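Local coordinates for large adhesion protein (Lap) involved in biofilm formation (Marinobacter hydrocarbonoclasticus, PDB 6XI3) that probably serves biofilm formation, its calcium-binding tandem Ig-like domains forming an extending region that carries the adhesin out to its target, at residues 321-326 / 389-394; 348-353 / 364-369. All coordinates share one frame; numbering follows the deposited sequence.

Contact 1: residues 321-326 / 389-394; sequences LTVSLD and LTVEAS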
loop_
_atom_site.group_PDB
_atom_site.type_symbol
_atom_site.label_atom_id
_atom_site.label_comp_id
_atom_site.label_asym_id
_atom_site.label_seq_id
_atom_site.Cartn_x
_atom_site.Cartn_y
_atom_site.Cartn_z
ATOM N N LEU A 321 16.199 48.567 15.516
ATOM C CA LEU A 321 16.434 49.765 14.689
ATOM C C LEU A 321 17.129 50.812 15.567
ATOM O O LEU A 321 16.674 51.025 16.723
ATOM C CB LEU A 321 15.089 50.258 14.140
ATOM C CG LEU A 321 15.216 51.480 13.235
ATOM C CD1 LEU A 321 14.211 51.469 12.101
ATOM C CD2 LEU A 321 15.129 52.754 14.058
ATOM N N THR A 322 18.191 51.425 15.045
ATOM C CA THR A 322 18.786 52.669 15.612
ATOM C C THR A 322 18.567 53.842 14.658
ATOM O O THR A 322 18.543 53.629 13.444
ATOM C CB THR A 322 20.299 52.552 15.831
ATOM O OG1 THR A 322 20.944 52.494 14.557
ATOM C CG2 THR A 322 20.679 51.362 16.685
ATOM N N VAL A 323 18.509 55.060 15.186
ATOM C CA VAL A 323 18.584 56.282 14.344
ATOM C C VAL A 323 19.595 57.224 14.999
ATOM O O VAL A 323 19.738 57.179 16.238
ATOM C CB VAL A 323 17.206 56.937 14.172
ATOM C CG1 VAL A 323 16.697 57.519 15.475
ATOM C CG2 VAL A 323 17.233 58.000 13.086
ATOM N N SER A 324 20.270 58.022 14.173
ATOM C CA SER A 324 21.263 59.034 14.594
ATOM C C SER A 324 20.967 60.350 13.875
ATOM O O SER A 324 20.699 60.345 12.657
ATOM C CB SER A 324 22.672 58.559 14.357
ATOM O OG SER A 324 23.582 59.636 14.533
ATOM N N LEU A 325 20.973 61.450 14.626
ATOM C CA LEU A 325 20.959 62.797 14.024
ATOM C C LEU A 325 22.421 63.196 13.818
ATOM O O LEU A 325 23.086 63.563 14.803
ATOM C CB LEU A 325 20.200 63.748 14.940
ATOM C CG LEU A 325 20.150 65.200 14.491
ATOM C CD1 LEU A 325 19.604 65.333 13.078
ATOM C CD2 LEU A 325 19.299 66.002 15.470
ATOM N N ASP A 326 22.877 63.079 12.571
ATOM C CA ASP A 326 24.294 63.265 12.166
ATOM C C ASP A 326 24.640 64.753 12.054
ATOM O O ASP A 326 25.698 65.122 12.535
ATOM C CB ASP A 326 24.573 62.519 10.875
ATOM C CG ASP A 326 24.367 61.020 11.055
ATOM O OD1 ASP A 326 24.552 60.515 12.192
ATOM O OD2 ASP A 326 23.984 60.398 10.095
ATOM N N LEU A 389 14.881 69.363 19.043
ATOM C CA LEU A 389 14.417 68.508 17.928
ATOM C C LEU A 389 14.407 67.089 18.470
ATOM O O LEU A 389 15.388 66.721 19.133
ATOM C CB LEU A 389 15.368 68.571 16.727
ATOM C CG LEU A 389 15.396 69.866 15.921
ATOM C CD1 LEU A 389 16.223 69.674 14.659
ATOM C CD2 LEU A 389 14.003 70.353 15.566
ATOM N N THR A 390 13.353 66.343 18.160
ATOM C CA THR A 390 13.270 64.892 18.423
ATOM C C THR A 390 13.041 64.189 17.092
ATOM O O THR A 390 12.091 64.552 16.388
ATOM C CB THR A 390 12.155 64.544 19.415
ATOM O OG1 THR A 390 12.388 65.334 20.575
ATOM C CG2 THR A 390 12.161 63.069 19.760
ATOM N N VAL A 391 13.953 63.290 16.752
ATOM C CA VAL A 391 13.886 62.447 15.535
ATOM C C VAL A 391 13.348 61.090 15.995
ATOM O O VAL A 391 13.897 60.560 16.973
ATOM C CB VAL A 391 15.266 62.314 14.883
ATOM C CG1 VAL A 391 15.272 61.273 13.760
ATOM C CG2 VAL A 391 15.774 63.662 14.370
ATOM N N GLU A 392 12.304 60.579 15.341
ATOM C CA GLU A 392 11.770 59.214 15.589
ATOM C C GLU A 392 11.855 58.437 14.266
ATOM O O GLU A 392 11.446 58.962 13.228
ATOM C CB GLU A 392 10.363 59.313 16.178
ATOM C CG GLU A 392 9.639 57.978 16.310
ATOM C CD GLU A 392 10.025 57.148 17.527
ATOM O OE1 GLU A 392 10.883 57.607 18.321
ATOM O OE2 GLU A 392 9.465 56.041 17.685
ATOM N N ALA A 393 12.394 57.224 14.305
ATOM C CA ALA A 393 12.407 56.320 13.138
ATOM C C ALA A 393 11.721 55.003 13.500
ATOM O O ALA A 393 11.924 54.511 14.627
ATOM C CB ALA A 393 13.826 56.126 12.687
ATOM N N SER A 394 10.969 54.445 12.547
ATOM C CA SER A 394 10.211 53.179 12.697
ATOM C C SER A 394 10.290 52.320 11.432
ATOM O O SER A 394 10.230 52.851 10.300
ATOM C CB SER A 394 8.789 53.440 13.038
ATOM O OG SER A 394 8.225 52.241 13.561
#

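Contact 2: residues 348-353 / 364-369; sequences SQVNVT and AITTVG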
loop_
_atom_site.group_PDB
_atom_site.type_symbol
_atom_site.label_atom_id
_atom_site.label_comp_id
_atom_site.label_asym_id
_atom_site.label_seq_id
_atom_site.Cartn_x
_atom_site.Cartn_y
_atom_site.Cartn_z
ATOM N N SER A 348 12.642 47.369 2.684
ATOM C CA SER A 348 11.596 47.890 3.598
ATOM C C SER A 348 11.689 49.417 3.715
ATOM O O SER A 348 12.788 49.966 3.587
ATOM C CB SER A 348 11.679 47.276 4.949
ATOM O OG SER A 348 11.595 45.872 4.856
ATOM N N GLN A 349 10.562 50.052 3.982
ATOM C CA GLN A 349 10.480 51.504 4.248
ATOM C C GLN A 349 10.860 51.758 5.706
ATOM O O GLN A 349 10.529 50.917 6.549
ATOM C CB GLN A 349 9.067 52.003 3.975
ATOM C CG GLN A 349 8.647 51.761 2.540
ATOM C CD GLN A 349 7.336 52.430 2.203
ATOM O OE1 GLN A 349 7.013 52.623 1.033
ATOM N NE2 GLN A 349 6.602 52.820 3.229
ATOM N N VAL A 350 11.579 52.851 5.957
ATOM C CA VAL A 350 11.791 53.417 7.300
ATOM C C VAL A 350 10.998 54.710 7.340
ATOM O O VAL A 350 11.327 55.573 6.515
ATOM C CB VAL A 350 13.267 53.752 7.583
ATOM C CG1 VAL A 350 13.395 54.199 9.028
ATOM C CG2 VAL A 350 14.212 52.601 7.248
ATOM N N ASN A 351 10.064 54.856 8.275
ATOM C CA ASN A 351 9.322 56.138 8.461
ATOM C C ASN A 351 10.064 56.971 9.512
ATOM O O ASN A 351 10.386 56.423 10.608
ATOM C CB ASN A 351 7.835 55.923 8.814
ATOM C CG ASN A 351 7.026 55.317 7.677
ATOM O OD1 ASN A 351 6.978 54.102 7.518
ATOM N ND2 ASN A 351 6.391 56.139 6.861
ATOM N N VAL A 352 10.291 58.258 9.211
ATOM C CA VAL A 352 11.033 59.202 10.092
ATOM C C VAL A 352 10.141 60.412 10.371
ATOM O O VAL A 352 9.483 60.888 9.449
ATOM C CB VAL A 352 12.377 59.610 9.472
ATOM C CG1 VAL A 352 13.074 60.696 10.272
ATOM C CG2 VAL A 352 13.308 58.416 9.308
ATOM N N THR A 353 10.043 60.811 11.636
ATOM C CA THR A 353 9.413 62.095 12.067
ATOM C C THR A 353 10.474 62.939 12.775
ATOM O O THR A 353 11.314 62.376 13.513
ATOM C CB THR A 353 8.214 61.853 12.994
ATOM O OG1 THR A 353 8.796 61.171 14.107
ATOM C CG2 THR A 353 7.097 61.033 12.370
ATOM N N ALA A 364 9.258 61.964 6.718
ATOM C CA ALA A 364 10.090 61.490 5.601
ATOM C C ALA A 364 10.057 59.957 5.606
ATOM O O ALA A 364 9.642 59.353 6.625
ATOM C CB ALA A 364 11.494 62.044 5.750
ATOM N N ILE A 365 10.501 59.369 4.503
ATOM C CA ILE A 365 10.508 57.905 4.259
ATOM C C ILE A 365 11.737 57.589 3.412
ATOM O O ILE A 365 12.024 58.316 2.427
ATOM C CB ILE A 365 9.212 57.408 3.573
ATOM C CG1 ILE A 365 7.931 57.982 4.192
ATOM C CG2 ILE A 365 9.172 55.904 3.597
ATOM C CD1 ILE A 365 6.627 57.462 3.544
ATOM N N THR A 366 12.465 56.554 3.794
ATOM C CA THR A 366 13.609 56.081 2.993
ATOM C C THR A 366 13.583 54.560 3.027
ATOM O O THR A 366 12.623 53.981 3.580
ATOM C CB THR A 366 14.932 56.703 3.462
ATOM O OG1 THR A 366 15.937 56.497 2.455
ATOM C CG2 THR A 366 15.340 56.151 4.809
ATOM N N THR A 367 14.583 53.971 2.403
ATOM C CA THR A 367 14.677 52.524 2.148
ATOM C C THR A 367 15.852 51.905 2.922
ATOM O O THR A 367 16.957 52.452 2.898
ATOM C CB THR A 367 14.751 52.283 0.642
ATOM O OG1 THR A 367 13.503 52.766 0.125
ATOM C CG2 THR A 367 14.939 50.826 0.284
ATOM N N VAL A 368 15.592 50.766 3.556
ATOM C CA VAL A 368 16.633 49.937 4.217
ATOM C C VAL A 368 17.566 49.332 3.147
ATOM O O VAL A 368 17.056 48.642 2.266
ATOM C CB VAL A 368 15.997 48.878 5.124
ATOM C CG1 VAL A 368 17.068 48.030 5.798
ATOM C CG2 VAL A 368 15.090 49.496 6.180
ATOM N N GLY A 369 18.894 49.476 3.303
ATOM C CA GLY A 369 19.886 48.955 2.343
ATOM C C GLY A 369 20.079 47.447 2.486
ATOM O O GLY A 369 19.520 46.844 3.411
HETATM O O HOH W 1 6.756 59.003 7.561
#

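Contact 1: residues 321-326 / 389-394
Behind Val323, which packs on Ala393, Ser324 OG donates to Asp326 OD1 at 2.7 Å, nearly in line with the carboxylate C-O bond, on the side of strand 321-326 turned away from 389-394. The other carboxylate oxygen, Asp326 OD2, is hydrogen-bonded to Ser338 OG on the adjacent strand 334-342, so both oxygens are engaged. No hydrogen bond joins 321-326 to 389-394, and with strand axes 7.3 Å apart at closest, the interface is made mainly by apolar side chains. Val323 is its middle: CB sits 3.8 Å from the methyl of Ala393, and CG2 reaches Val391 CG1 at 3.9 Å. Rotation about the first torsion of Val323 (chi1 68°) wedges CG1 between backbone N and carbonyl carbon while sending CG2 anti to N, where it meets both Val391 and Ala393. Toward one end, Leu321 brings CD2 over Ala393, 3.9 Å from CB and 3.7 Å from the backbone O. At the other end, Leu325 CD2 approaches Val391 CG2 more loosely, at 4.4 Å. Tyr374 closes the Leu321-Val323-Ala393 cluster, and its hydroxyl is hydrogen-bonded to Thr322 O; Leu337 covers Leu325 and Val391. The segments run 151° apart in direction, and alternate residues of each strand turn apolar groups toward the other: the hydrophobic core between two facing sheets of an Ig-like beta-sandwich.

Contact 2: residues 348-353 / 364-369
With CG1 anti to the backbone N in both Val350 (chi1 -175°) and Val368 (180°), CG2 falls beside the N, anti to the carbonyl carbon, and the two CG2 methyls face each other. The side chains meet at about a right angle, with Val350 CG2 3.4 Å from Val368 CG2, tighter than usual for carbons. Backbone bonds fix the pairing around them: Val368 N gives a nearly straight bond to Ser348 O (2.9 Å), and the hydrogen-bonded pair Val350-Thr366 is closed by Val350 N to Thr366 O (2.8 Å) and Thr366 N to Val350 O. A second such pair, Val352-Ala364, bonds reciprocally in the same way. Between them, on the opposite face, Asn351 and Ile365 form a non-hydrogen-bonded pair whose side chains lie alongside, Asn351 ND2 3.6 Å from Ile365 CD1. Diagonally, Ile365 CG2 rests 3.9 Å from Gln349 CB. The antiparallel hairpin is thus two-faced: Val350 meets Tyr374 of the facing sheet, while Val352, Ala364 and Thr366 meet Leu376. The backbone bonds set the register, while on the exposed face, where Ile365 also lies, one water accepts from Asn351 ND2 (3.0 Å) and donates to Ala364 O (3.1 Å), a carbonyl that also takes Val352 N.

In the fold
Contact 1 joins the two sheets of one domain, and contact 2 joins neighbouring strands within one of them. They share that sheet: strand 349-356 lies between 361-367 and 387-396, and probable backbone hydrogen bonds, Glu392 N to Thr353 O (2.7 Å) and Ser394 N to Asn351 O (2.8 Å), tie the contacts directly. Their centres are about 11 Å apart, and 348-353 and 364-369 are nested in the chain loop that 321-326 and 389-394 close. Four of six touching residues are buried in contact 1, against three of ten in contact 2. Strands facing across the sandwich meet through apolar side chains; adjacent strands are joined chiefly by backbone hydrogen bonds, here at 361-367, outermost within this chain.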